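PDB 5WAB: putative beta-glucosidase from Bifidobacterium adolescentis, which hydrolyses beta-glucosidic linkages as a family 3 glycoside hydrolase, and probably also releases terminal alpha-L-arabinopyranose from ginsenoside Rb2. Local coordinates for residues H87-G90 against E91-E95; V218-E222 against W223-G227; S254-D257 against D258-V261; Q279-V282 against D283-N286; L480-I484 against F485-S489. All coordinates share one frame; numbering follows the deposited sequence.

Interaction 1: H87-G90 against E91-E95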
loop_
_atom_site.group_PDB
_atom_site.type_symbol
_atom_site.label_atom_id
_atom_site.label_comp_id
_atom_site.label_asym_id
_atom_site.label_seq_id
_atom_site.Cartn_x
_atom_site.Cartn_y
_atom_site.Cartn_z
ATOM N N HIS A 87 -9.856 4.289 -7.062
ATOM C CA HIS A 87 -10.795 3.561 -7.904
ATOM C C HIS A 87 -10.753 4.073 -9.331
ATOM O O HIS A 87 -10.957 3.308 -10.279
ATOM C CB HIS A 87 -12.210 3.692 -7.335
ATOM C CG HIS A 87 -13.246 2.929 -8.099
ATOM N ND1 HIS A 87 -13.759 3.366 -9.301
ATOM C CD2 HIS A 87 -13.866 1.756 -7.830
ATOM C CE1 HIS A 87 -14.650 2.495 -9.740
ATOM N NE2 HIS A 87 -14.734 1.508 -8.865
ATOM N N GLN A 88 -10.472 5.360 -9.496
ATOM C CA GLN A 88 -10.419 5.976 -10.811
ATOM C C GLN A 88 -9.143 5.598 -11.559
ATOM O O GLN A 88 -9.173 5.410 -12.782
ATOM C CB GLN A 88 -10.538 7.485 -10.644
ATOM C CG GLN A 88 -10.746 8.259 -11.910
ATOM C CD GLN A 88 -11.124 9.695 -11.631
ATOM O OE1 GLN A 88 -11.361 10.076 -10.481
ATOM N NE2 GLN A 88 -11.198 10.502 -12.683
ATOM N N VAL A 89 -8.015 5.504 -10.845
ATOM C CA VAL A 89 -6.780 4.976 -11.426
ATOM C C VAL A 89 -6.979 3.552 -11.940
ATOM O O VAL A 89 -6.449 3.174 -12.993
ATOM C CB VAL A 89 -5.632 5.045 -10.396
ATOM C CG1 VAL A 89 -4.368 4.422 -10.966
ATOM C CG2 VAL A 89 -5.371 6.478 -9.970
ATOM N N GLY A 90 -7.720 2.731 -11.195
ATOM C CA GLY A 90 -7.945 1.360 -11.628
ATOM C C GLY A 90 -8.730 1.272 -12.923
ATOM O O GLY A 90 -8.420 0.453 -13.797
ATOM N N GLU A 91 -9.765 2.105 -13.062
ATOM C CA GLU A 91 -10.550 2.109 -14.293
ATOM C C GLU A 91 -9.676 2.418 -15.500
ATOM O O GLU A 91 -9.823 1.794 -16.558
ATOM C CB GLU A 91 -11.688 3.120 -14.191
ATOM C CG GLU A 91 -12.640 2.883 -13.043
ATOM C CD GLU A 91 -13.664 3.999 -12.930
ATOM O OE1 GLU A 91 -14.872 3.716 -13.045
ATOM O OE2 GLU A 91 -13.258 5.168 -12.747
ATOM N N ALA A 92 -8.762 3.384 -15.363
ATOM C CA ALA A 92 -7.877 3.715 -16.475
ATOM C C ALA A 92 -6.938 2.556 -16.793
ATOM O O ALA A 92 -6.708 2.241 -17.965
ATOM C CB ALA A 92 -7.083 4.981 -16.156
ATOM N N MET A 93 -6.399 1.905 -15.756
ATOM C CA MET A 93 -5.540 0.739 -15.951
ATOM C C MET A 93 -6.263 -0.373 -16.707
ATOM O O MET A 93 -5.673 -1.033 -17.571
ATOM C CB MET A 93 -5.043 0.236 -14.594
ATOM C CG MET A 93 -4.058 1.170 -13.905
ATOM S SD MET A 93 -3.756 0.756 -12.169
ATOM C CE MET A 93 -3.166 -0.920 -12.283
ATOM N N ALA A 94 -7.540 -0.605 -16.393
ATOM C CA ALA A 94 -8.283 -1.652 -17.085
ATOM C C ALA A 94 -8.503 -1.303 -18.552
ATOM O O ALA A 94 -8.394 -2.171 -19.427
ATOM C CB ALA A 94 -9.621 -1.890 -16.391
ATOM N N GLU A 95 -8.812 -0.038 -18.843
ATOM C CA GLU A 95 -9.039 0.365 -20.226
ATOM C C GLU A 95 -7.775 0.203 -21.062
ATOM O O GLU A 95 -7.842 -0.157 -22.244
ATOM C CB GLU A 95 -9.538 1.807 -20.269
ATOM C CG GLU A 95 -10.922 1.978 -19.666
ATOM C CD GLU A 95 -11.360 3.421 -19.637
ATOM O OE1 GLU A 95 -10.479 4.311 -19.668
ATOM O OE2 GLU A 95 -12.585 3.666 -19.577
#
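His87 and Glu91 meet at an angle, four residues apart on one flank of a regular helix. Their contact is polar but is not a hydrogen bond. Glu91 OE1 comes to the rim of the imidazole, close to the ring plane, 3.5 Å from His87 CE1. The carboxylate is turned 63° against the ring, so the two groups do not stack. The first torsion of Glu91 places CG beside its own backbone N (chi1 -58°), and the extended chain then runs back along the helix. This brings Glu91 CG to 3.3 Å from His87 O and Glu91 OE2 to 3.5 Å from Gln88 CA.

Backbone bonds make up the second group. Glu91 N donates to His87 O, Met93 N to Val89 O at 3.0 Å, and Ala94 N to Gly90 O at 2.9 Å. Ala92 N to Gln88 O is weak. This is the i to i+4 pattern of an alpha-helix, here helix 83-99 of the TIM-barrel-like N-terminal domain, which leads into barrel strand 102-106.

The apolar contact lies on another flank. Val89 CG1 rests 3.9 Å from Met93 SD, and the two side chains cross obliquely. Phe71 packs on Val89, Ala92 and Met93, while Val307 and Ala311 of helix 301-313 pack on Val89. One turn beyond Glu91, Glu95 makes a salt bridge with Lys146 and a hydrogen bond with His304 NE2.

Interaction 2: V218-E222 against W223-G227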
loop_
_atom_site.group_PDB
_atom_site.type_symbol
_atom_site.label_atom_id
_atom_site.label_comp_id
_atom_site.label_asym_id
_atom_site.label_seq_id
_atom_site.Cartn_x
_atom_site.Cartn_y
_atom_site.Cartn_z
ATOM N N VAL A 218 -8.384 -20.385 5.419
ATOM C CA VAL A 218 -8.626 -18.965 5.665
ATOM C C VAL A 218 -9.262 -18.303 4.452
ATOM O O VAL A 218 -10.375 -17.768 4.521
ATOM C CB VAL A 218 -7.314 -18.250 6.042
ATOM C CG1 VAL A 218 -7.537 -16.750 6.064
ATOM C CG2 VAL A 218 -6.786 -18.744 7.384
ATOM N N LEU A 219 -8.559 -18.341 3.321
ATOM C CA LEU A 219 -8.934 -17.524 2.172
ATOM C C LEU A 219 -10.336 -17.861 1.672
ATOM O O LEU A 219 -11.158 -16.964 1.442
ATOM C CB LEU A 219 -7.892 -17.700 1.064
ATOM C CG LEU A 219 -8.081 -16.934 -0.244
ATOM C CD1 LEU A 219 -8.095 -15.430 -0.001
ATOM C CD2 LEU A 219 -6.991 -17.312 -1.228
ATOM N N ARG A 220 -10.649 -19.152 1.545
ATOM C CA ARG A 220 -11.909 -19.571 0.940
ATOM C C ARG A 220 -12.970 -19.979 1.955
ATOM O O ARG A 220 -14.098 -19.480 1.895
ATOM C CB ARG A 220 -11.656 -20.727 -0.033
ATOM C CG ARG A 220 -10.873 -20.319 -1.272
ATOM C CD ARG A 220 -10.514 -21.527 -2.083
ATOM N NE ARG A 220 -10.074 -21.196 -3.429
ATOM C CZ ARG A 220 -8.805 -21.215 -3.812
ATOM N NH1 ARG A 220 -7.857 -21.521 -2.932
ATOM N NH2 ARG A 220 -8.481 -20.922 -5.065
ATOM N N ASP A 221 -12.637 -20.866 2.896
ATOM C CA ASP A 221 -13.661 -21.373 3.808
ATOM C C ASP A 221 -14.120 -20.322 4.811
ATOM O O ASP A 221 -15.298 -20.302 5.179
ATOM C CB ASP A 221 -13.164 -22.626 4.531
ATOM C CG ASP A 221 -12.997 -23.818 3.592
ATOM O OD1 ASP A 221 -13.575 -23.797 2.482
ATOM O OD2 ASP A 221 -12.305 -24.787 3.975
ATOM N N GLU A 222 -13.223 -19.442 5.258
ATOM C CA GLU A 222 -13.576 -18.412 6.230
ATOM C C GLU A 222 -13.972 -17.095 5.566
ATOM O O GLU A 222 -15.004 -16.514 5.907
ATOM C CB GLU A 222 -12.413 -18.176 7.202
ATOM C CG GLU A 222 -12.042 -19.383 8.050
ATOM C CD GLU A 222 -10.886 -19.100 8.988
ATOM O OE1 GLU A 222 -10.599 -17.911 9.233
ATOM O OE2 GLU A 222 -10.258 -20.062 9.472
ATOM N N TRP A 223 -13.170 -16.609 4.620
ATOM C CA TRP A 223 -13.416 -15.300 4.022
ATOM C C TRP A 223 -14.361 -15.335 2.823
ATOM O O TRP A 223 -14.889 -14.285 2.440
ATOM C CB TRP A 223 -12.095 -14.659 3.583
ATOM C CG TRP A 223 -11.130 -14.349 4.691
ATOM C CD1 TRP A 223 -11.356 -14.446 6.035
ATOM C CD2 TRP A 223 -9.782 -13.881 4.544
ATOM N NE1 TRP A 223 -10.231 -14.063 6.733
ATOM C CE2 TRP A 223 -9.253 -13.712 5.839
ATOM C CE3 TRP A 223 -8.973 -13.584 3.442
ATOM C CZ2 TRP A 223 -7.944 -13.268 6.060
ATOM C CZ3 TRP A 223 -7.673 -13.141 3.666
ATOM C CH2 TRP A 223 -7.174 -12.991 4.964
ATOM N N GLY A 224 -14.587 -16.499 2.214
ATOM C CA GLY A 224 -15.444 -16.563 1.044
ATOM C C GLY A 224 -14.823 -16.075 -0.248
ATOM O O GLY A 224 -15.528 -15.528 -1.098
ATOM N N TYR A 225 -13.516 -16.253 -0.421
ATOM C CA TYR A 225 -12.870 -15.872 -1.670
ATOM C C TYR A 225 -13.377 -16.754 -2.805
ATOM O O TYR A 225 -13.346 -17.986 -2.714
ATOM C CB TYR A 225 -11.354 -15.992 -1.539
ATOM C CG TYR A 225 -10.598 -15.690 -2.813
ATOM C CD1 TYR A 225 -10.703 -14.450 -3.431
ATOM C CD2 TYR A 225 -9.769 -16.639 -3.390
ATOM C CE1 TYR A 225 -10.017 -14.174 -4.589
ATOM C CE2 TYR A 225 -9.071 -16.368 -4.543
ATOM C CZ TYR A 225 -9.201 -15.136 -5.140
ATOM O OH TYR A 225 -8.507 -14.866 -6.295
ATOM N N GLU A 226 -13.842 -16.123 -3.877
ATOM C CA GLU A 226 -14.451 -16.843 -4.985
ATOM C C GLU A 226 -13.520 -17.007 -6.179
ATOM O O GLU A 226 -13.883 -17.685 -7.145
ATOM C CB GLU A 226 -15.720 -16.113 -5.431
ATOM C CG GLU A 226 -16.770 -15.964 -4.348
ATOM C CD GLU A 226 -17.939 -15.101 -4.793
ATOM O OE1 GLU A 226 -17.775 -14.311 -5.753
ATOM O OE2 GLU A 226 -19.022 -15.211 -4.182
ATOM N N GLY A 227 -12.330 -16.426 -6.129
ATOM C CA GLY A 227 -11.453 -16.344 -7.272
ATOM C C GLY A 227 -10.388 -17.411 -7.306
ATOM O O GLY A 227 -10.503 -18.465 -6.676
HETATM O O HOH W 1 -11.829 -19.569 -4.807
#
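Val218 and Trp223 lie side by side where helix 212-222 ends in a pi-type turn, just before strand 228-230 of the barrel domain. The two side chains point the same way. Val218 CG1 sits over one face of the indole, 3.7 Å from the centroid of the six-membered ring and 22° off its normal, which is a CH-pi contact. Here the backbone has the wider i to i+5 bond, Trp223 N to Val218 O at 3.0 Å. Gly224 then takes a positive phi of 77° and turns the chain out of the helix.

Leu219 and Tyr225 also run alongside each other. Tyr225 CG is anti to its backbone N (chi1 177°), and the ring lies against the leucine branch, with Tyr225 CD2 3.6 Å from Leu219 CG. Tyr225 N donates to Leu219 O, which ties the loop to the helix. Tyr225 OH reaches Ile228 O and Pro193 O. Val188 of helix 182-190 and Ile196 of strand 195-198 touch both side chains.

The extended Arg220 passes the rim of the tyrosine ring, and its NH1 bonds Gly246 O. One water joins the two segments: it accepts from Arg220 NE at 2.8 Å and donates to Tyr225 O at 3.0 Å and to Gly227 O.

Interaction 3: S254-D257 against D258-V261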
loop_
_atom_site.group_PDB
_atom_site.type_symbol
_atom_site.label_atom_id
_atom_site.label_comp_id
_atom_site.label_asym_id
_atom_site.label_seq_id
_atom_site.Cartn_x
_atom_site.Cartn_y
_atom_site.Cartn_z
ATOM N N SER A 254 6.454 -24.823 -15.654
ATOM C CA SER A 254 7.645 -25.658 -15.674
ATOM C C SER A 254 7.483 -26.867 -16.582
ATOM O O SER A 254 8.376 -27.724 -16.626
ATOM C CB SER A 254 7.994 -26.097 -14.252
ATOM O OG SER A 254 6.895 -26.754 -13.648
ATOM N N TYR A 255 6.371 -26.942 -17.314
ATOM C CA TYR A 255 6.055 -28.067 -18.195
ATOM C C TYR A 255 6.047 -29.379 -17.411
ATOM O O TYR A 255 6.689 -30.365 -17.779
ATOM C CB TYR A 255 7.009 -28.110 -19.392
ATOM C CG TYR A 255 6.840 -26.891 -20.275
ATOM C CD1 TYR A 255 7.531 -25.714 -20.014
ATOM C CD2 TYR A 255 5.955 -26.902 -21.342
ATOM C CE1 TYR A 255 7.360 -24.593 -20.808
ATOM C CE2 TYR A 255 5.773 -25.786 -22.136
ATOM C CZ TYR A 255 6.477 -24.635 -21.867
ATOM O OH TYR A 255 6.300 -23.523 -22.659
ATOM N N THR A 256 5.269 -29.385 -16.322
ATOM C CA THR A 256 5.147 -30.525 -15.424
ATOM C C THR A 256 3.683 -30.850 -15.156
ATOM O O THR A 256 3.347 -31.391 -14.097
ATOM C CB THR A 256 5.872 -30.278 -14.097
ATOM O OG1 THR A 256 5.465 -29.017 -13.548
ATOM C CG2 THR A 256 7.393 -30.299 -14.279
ATOM N N ASP A 257 2.796 -30.532 -16.106
ATOM C CA ASP A 257 1.391 -30.884 -15.936
ATOM C C ASP A 257 1.192 -32.388 -15.889
ATOM O O ASP A 257 0.179 -32.849 -15.356
ATOM C CB ASP A 257 0.536 -30.296 -17.056
ATOM C CG ASP A 257 0.564 -28.796 -17.080
ATOM O OD1 ASP A 257 0.916 -28.188 -16.046
ATOM O OD2 ASP A 257 0.228 -28.224 -18.137
ATOM N N ASP A 258 2.136 -33.159 -16.439
ATOM C CA ASP A 258 2.019 -34.611 -16.390
ATOM C C ASP A 258 1.963 -35.105 -14.950
ATOM O O ASP A 258 1.360 -36.149 -14.674
ATOM C CB ASP A 258 3.180 -35.254 -17.160
ATOM C CG ASP A 258 4.551 -34.913 -16.570
ATOM O OD1 ASP A 258 4.774 -33.737 -16.209
ATOM O OD2 ASP A 258 5.422 -35.809 -16.490
ATOM N N GLN A 259 2.564 -34.354 -14.020
ATOM C CA GLN A 259 2.492 -34.712 -12.607
ATOM C C GLN A 259 1.077 -34.576 -12.056
ATOM O O GLN A 259 0.674 -35.364 -11.191
ATOM C CB GLN A 259 3.469 -33.854 -11.799
ATOM C CG GLN A 259 4.912 -33.994 -12.246
ATOM C CD GLN A 259 5.861 -33.070 -11.501
ATOM O OE1 GLN A 259 5.500 -32.463 -10.490
ATOM N NE2 GLN A 259 7.091 -32.964 -11.998
ATOM N N ILE A 260 0.309 -33.595 -12.538
ATOM C CA ILE A 260 -1.086 -33.494 -12.121
ATOM C C ILE A 260 -1.885 -34.670 -12.664
ATOM O O ILE A 260 -2.733 -35.237 -11.964
ATOM C CB ILE A 260 -1.691 -32.147 -12.562
ATOM C CG1 ILE A 260 -0.834 -30.979 -12.066
ATOM C CG2 ILE A 260 -3.147 -32.032 -12.089
ATOM C CD1 ILE A 260 -0.709 -30.893 -10.544
ATOM N N VAL A 261 -1.620 -35.062 -13.913
ATOM C CA VAL A 261 -2.349 -36.167 -14.534
ATOM C C VAL A 261 -2.070 -37.473 -13.800
ATOM O O VAL A 261 -2.990 -38.238 -13.482
ATOM C CB VAL A 261 -1.985 -36.276 -16.024
ATOM C CG1 VAL A 261 -2.668 -37.480 -16.650
ATOM C CG2 VAL A 261 -2.368 -35.010 -16.749
#
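Thr256, at the end of a loop of the barrel domain, touches Gln259 in the first turn of helix 257-265. Gln259 N donates to Thr256 O at 3.1 Å, an i to i+3 bond at the start of the helix. Asp257 O serves two donors. Val261 N gives it a normal i to i+4 bond at 3.2 Å, and Ile260 N adds a weak, bent one (124° at the hydrogen). The carbonyls of Thr256 and Asp257 are thus both engaged as the chain winds into the helix.

The side-chain oxygens here are bonded within the loop and to residues outside it. Thr256 OG1 stands between its backbone N and carbonyl carbon (chi1 51°), which leaves CG2 beside the backbone N. That hydroxyl donates to Ser254 OG, with 2.7 Å between Thr256 OG1 and Ser254 OG; Arg239 NH1 also bonds Thr256 OG1, and Ser254 OG is bonded in turn to Glu250. Asp257 OD1 takes a salt bridge from Arg239 and a hydrogen bond with Ser22 OG, so Arg239 joins helix 239-245 both to the loop and to the head of the next helix.

Ile260 and Val261 turn to Ala18 of helix 14-19, and Val261 also meets Leu14. Asp258 OD1 lies over the preceding backbone, 3.3 Å from Thr256 CA. The Gln259 side chain runs alongside that of Thr256, pointing the same way, with Gln259 NE2 3.5 Å from Thr256 CG2.

Interaction 4: Q279-V282 against D283-N286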
loop_
_atom_site.group_PDB
_atom_site.type_symbol
_atom_site.label_atom_id
_atom_site.label_comp_id
_atom_site.label_asym_id
_atom_site.label_seq_id
_atom_site.Cartn_x
_atom_site.Cartn_y
_atom_site.Cartn_z
ATOM N N GLN A 279 -11.789 -25.712 -12.913
ATOM C CA GLN A 279 -12.998 -24.958 -13.225
ATOM C C GLN A 279 -12.823 -23.486 -12.890
ATOM O O GLN A 279 -13.307 -22.614 -13.620
ATOM C CB GLN A 279 -14.196 -25.536 -12.471
ATOM C CG GLN A 279 -15.506 -24.790 -12.699
ATOM C CD GLN A 279 -15.935 -24.783 -14.155
ATOM O OE1 GLN A 279 -15.845 -25.794 -14.854
ATOM N NE2 GLN A 279 -16.403 -23.635 -14.621
ATOM N N GLY A 280 -12.118 -23.193 -11.801
ATOM C CA GLY A 280 -11.833 -21.808 -11.476
ATOM C C GLY A 280 -11.092 -21.103 -12.593
ATOM O O GLY A 280 -11.369 -19.939 -12.897
ATOM N N MET A 281 -10.161 -21.811 -13.242
ATOM C CA MET A 281 -9.437 -21.231 -14.367
ATOM C C MET A 281 -10.359 -21.005 -15.556
ATOM O O MET A 281 -10.154 -20.052 -16.319
ATOM C CB MET A 281 -8.266 -22.126 -14.758
ATOM C CG MET A 281 -7.201 -22.244 -13.681
ATOM S SD MET A 281 -6.732 -20.656 -12.956
ATOM C CE MET A 281 -6.141 -19.761 -14.399
ATOM N N VAL A 282 -11.360 -21.875 -15.736
ATOM C CA VAL A 282 -12.379 -21.644 -16.755
ATOM C C VAL A 282 -13.218 -20.425 -16.394
ATOM O O VAL A 282 -13.513 -19.584 -17.250
ATOM C CB VAL A 282 -13.257 -22.897 -16.938
ATOM C CG1 VAL A 282 -14.349 -22.637 -17.962
ATOM C CG2 VAL A 282 -12.415 -24.084 -17.360
ATOM N N ASP A 283 -13.600 -20.303 -15.118
ATOM C CA ASP A 283 -14.393 -19.156 -14.679
ATOM C C ASP A 283 -13.643 -17.847 -14.878
ATOM O O ASP A 283 -14.250 -16.825 -15.216
ATOM C CB ASP A 283 -14.784 -19.306 -13.208
ATOM C CG ASP A 283 -15.781 -20.417 -12.976
ATOM O OD1 ASP A 283 -16.546 -20.734 -13.905
ATOM O OD2 ASP A 283 -15.802 -20.971 -11.859
ATOM N N LEU A 284 -12.325 -17.856 -14.662
ATOM C CA LEU A 284 -11.527 -16.656 -14.895
ATOM C C LEU A 284 -11.606 -16.221 -16.351
ATOM O O LEU A 284 -11.774 -15.034 -16.650
ATOM C CB LEU A 284 -10.076 -16.894 -14.487
ATOM C CG LEU A 284 -9.160 -15.708 -14.788
ATOM C CD1 LEU A 284 -9.629 -14.465 -14.043
ATOM C CD2 LEU A 284 -7.732 -16.052 -14.445
ATOM N N VAL A 285 -11.468 -17.170 -17.276
ATOM C CA VAL A 285 -11.586 -16.843 -18.694
ATOM C C VAL A 285 -12.967 -16.276 -18.994
ATOM O O VAL A 285 -13.101 -15.273 -19.704
ATOM C CB VAL A 285 -11.272 -18.080 -19.556
ATOM C CG1 VAL A 285 -11.696 -17.853 -20.999
ATOM C CG2 VAL A 285 -9.778 -18.396 -19.500
ATOM N N ASN A 286 -14.015 -16.884 -18.428
ATOM C CA ASN A 286 -15.370 -16.399 -18.678
ATOM C C ASN A 286 -15.594 -15.020 -18.062
ATOM O O ASN A 286 -16.316 -14.193 -18.632
ATOM C CB ASN A 286 -16.390 -17.415 -18.168
ATOM C CG ASN A 286 -16.425 -18.680 -19.022
ATOM O OD1 ASN A 286 -16.157 -18.631 -20.222
ATOM N ND2 ASN A 286 -16.747 -19.813 -18.408
#
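An i to i+4 side-chain bond between Gln279 and Asp283 marks this turn of helix 271-292, a long helix of the barrel domain. Gln279 NE2 donates to Asp283 OD1 at 3.0 Å, with 146° at the hydrogen. The acceptor lies near the glutamine amide plane, but the donor comes to the carboxylate from above its plane, 49° out. The two side chains cross at about a right angle. Gln279 sets out anti to its backbone N and then bends (chi2 60°), which swings the amide over to the carboxylate. Gln279 OE1 is bonded to Val9 N, so both ends of the amide are engaged and its rotation is fixed.

The backbone runs as a regular alpha-helix. Asp283 N donates to Gln279 O at 2.8 Å, so this residue pair is joined twice. Leu284 N to Gly280 O and Asn286 N to Val282 O follow. Val285 N to Met281 O is weak.

Met281 CE makes an apolar contact with Leu284 CD2 at 4.0 Å. The Val282 CG1 methyl packs on the Asn286 amide, 3.7 Å from Asn286 ND2, while Asn286 OD1 is taken by Arg289.

Loops close over the helix. Ser8 and Val9 of the N-terminal segment lie against Gln279, Leu20 just after helix 14-19 against Val282, and Pro38 and Tyr40 just ahead of strand 41-44 against Val285.

Interaction 5: L480-I484 against F485-S489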
loop_
_atom_site.group_PDB
_atom_site.type_symbol
_atom_site.label_atom_id
_atom_site.label_comp_id
_atom_site.label_asym_id
_atom_site.label_seq_id
_atom_site.Cartn_x
_atom_site.Cartn_y
_atom_site.Cartn_z
ATOM N N LEU A 480 4.052 18.761 -9.513
ATOM C CA LEU A 480 4.935 19.521 -8.634
ATOM C C LEU A 480 4.765 21.020 -8.849
ATOM O O LEU A 480 4.751 21.797 -7.886
ATOM C CB LEU A 480 6.386 19.101 -8.871
ATOM C CG LEU A 480 6.792 17.721 -8.340
ATOM C CD1 LEU A 480 8.161 17.317 -8.879
ATOM C CD2 LEU A 480 6.769 17.692 -6.818
ATOM N N ALA A 481 4.626 21.445 -10.106
ATOM C CA ALA A 481 4.439 22.863 -10.386
ATOM C C ALA A 481 3.146 23.382 -9.772
ATOM O O ALA A 481 3.115 24.483 -9.207
ATOM C CB ALA A 481 4.449 23.104 -11.895
ATOM N N ASP A 482 2.073 22.592 -9.858
ATOM C CA ASP A 482 0.780 23.020 -9.327
ATOM C C ASP A 482 0.809 23.158 -7.809
ATOM O O ASP A 482 0.187 24.070 -7.252
ATOM C CB ASP A 482 -0.304 22.031 -9.753
ATOM C CG ASP A 482 -0.604 22.097 -11.234
ATOM O OD1 ASP A 482 -0.037 22.974 -11.922
ATOM O OD2 ASP A 482 -1.403 21.264 -11.714
ATOM N N VAL A 483 1.525 22.273 -7.121
ATOM C CA VAL A 483 1.562 22.331 -5.665
ATOM C C VAL A 483 2.529 23.409 -5.194
ATOM O O VAL A 483 2.188 24.247 -4.352
ATOM C CB VAL A 483 1.929 20.953 -5.085
ATOM C CG1 VAL A 483 2.195 21.065 -3.593
ATOM C CG2 VAL A 483 0.817 19.946 -5.362
ATOM N N ILE A 484 3.743 23.408 -5.746
ATOM C CA ILE A 484 4.785 24.327 -5.295
ATOM C C ILE A 484 4.385 25.771 -5.570
ATOM O O ILE A 484 4.680 26.674 -4.776
ATOM C CB ILE A 484 6.124 23.964 -5.965
ATOM C CG1 ILE A 484 6.625 22.616 -5.439
ATOM C CG2 ILE A 484 7.158 25.062 -5.765
ATOM C CD1 ILE A 484 7.840 22.081 -6.168
ATOM N N PHE A 485 3.685 26.011 -6.675
ATOM C CA PHE A 485 3.289 27.359 -7.052
ATOM C C PHE A 485 1.841 27.659 -6.709
ATOM O O PHE A 485 1.304 28.677 -7.157
ATOM C CB PHE A 485 3.561 27.594 -8.534
ATOM C CG PHE A 485 5.019 27.621 -8.864
ATOM C CD1 PHE A 485 5.756 28.782 -8.705
ATOM C CD2 PHE A 485 5.665 26.478 -9.290
ATOM C CE1 PHE A 485 7.103 28.809 -8.989
ATOM C CE2 PHE A 485 7.013 26.496 -9.574
ATOM C CZ PHE A 485 7.734 27.665 -9.425
ATOM N N GLY A 486 1.195 26.790 -5.939
ATOM C CA GLY A 486 -0.066 27.134 -5.324
ATOM C C GLY A 486 -1.284 26.999 -6.200
ATOM O O GLY A 486 -2.354 27.475 -5.811
ATOM N N LYS A 487 -1.158 26.394 -7.382
ATOM C CA LYS A 487 -2.353 26.094 -8.160
ATOM C C LYS A 487 -3.270 25.144 -7.402
ATOM O O LYS A 487 -4.496 25.227 -7.540
ATOM C CB LYS A 487 -1.976 25.504 -9.520
ATOM C CG LYS A 487 -1.190 26.459 -10.421
ATOM C CD LYS A 487 -1.919 27.795 -10.587
ATOM C CE LYS A 487 -1.210 28.723 -11.568
ATOM N NZ LYS A 487 0.205 28.988 -11.181
ATOM N N VAL A 488 -2.695 24.262 -6.580
ATOM C CA VAL A 488 -3.448 23.350 -5.733
ATOM C C VAL A 488 -2.706 23.245 -4.409
ATOM O O VAL A 488 -1.479 23.384 -4.354
ATOM C CB VAL A 488 -3.586 21.954 -6.381
ATOM C CG1 VAL A 488 -2.230 21.466 -6.865
ATOM C CG2 VAL A 488 -4.247 20.954 -5.438
ATOM N N SER A 489 -3.453 22.992 -3.338
ATOM C CA SER A 489 -2.782 22.794 -2.059
ATOM C C SER A 489 -2.438 21.318 -1.867
ATOM O O SER A 489 -3.236 20.447 -2.227
ATOM C CB SER A 489 -3.668 23.255 -0.904
ATOM O OG SER A 489 -3.159 22.790 0.330
#
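Val488 holds CG1 between its backbone N and carbonyl carbon (chi1 49°), and this turns the methyl onto Asp482 and Val483. Val488 CG1 comes to 3.5 Å from Asp482 CB and 3.7 Å from Val483 CG2. Phe485 has CG beside its backbone N (chi1 -68°), which folds the ring back along the helix end. Ile484 CG2 then sits over one face of the ring, offset toward the rim, and Ala481 CA lies in the ring plane at the edge. Phe485 CD2 is 3.2 Å from Ala481 O.

This is the C-terminal end of helix 476-484 in the C-terminal domain, where the chain leaves the helix through a positive-phi glycine. Phe485 N still bonds Ala481 O at 3.0 Å. Gly486 then takes a phi of 82°, and its N bonds Val483 O. The chain folds back, so that Val488 N reaches Asp482 O at 3.0 Å. Val488 O in turn faces Val483 CA in a C-H...O contact at 3.5 Å.

Lys487 CB packs on Asp482, whose OD1 forms a salt bridge with Arg369. Val483 and Val488 rest on Ile313 of helix 301-313. Phe485 meets Leu366 of helix 362-368, and Ile484 touches Phe362 of that helix and Leu405 of strand 403-409.

Interactions 1 to 4 belong to the barrel domain, and interaction 5 to the C-terminal domain. Interaction 1 is the most buried and lies nearest the chain centre, about 17 Å from it centre to centre. Interaction 3 is the most peripheral at about 35 Å. Helix 301-313 packs on both interaction 1 and interaction 5, whose centres are about 25 Å apart. Helix 14-19 packs on interaction 3, and Leu20 just after it on interaction 4. Interactions 1 and 4 are both mid-helix, but only interaction 4 has a side-chain hydrogen bond across its segments. Interaction 3 is a helix start held by polar side chains. Interactions 2 and 5 are helix ends with a positive-phi glycine and an aromatic ring beside aliphatic groups.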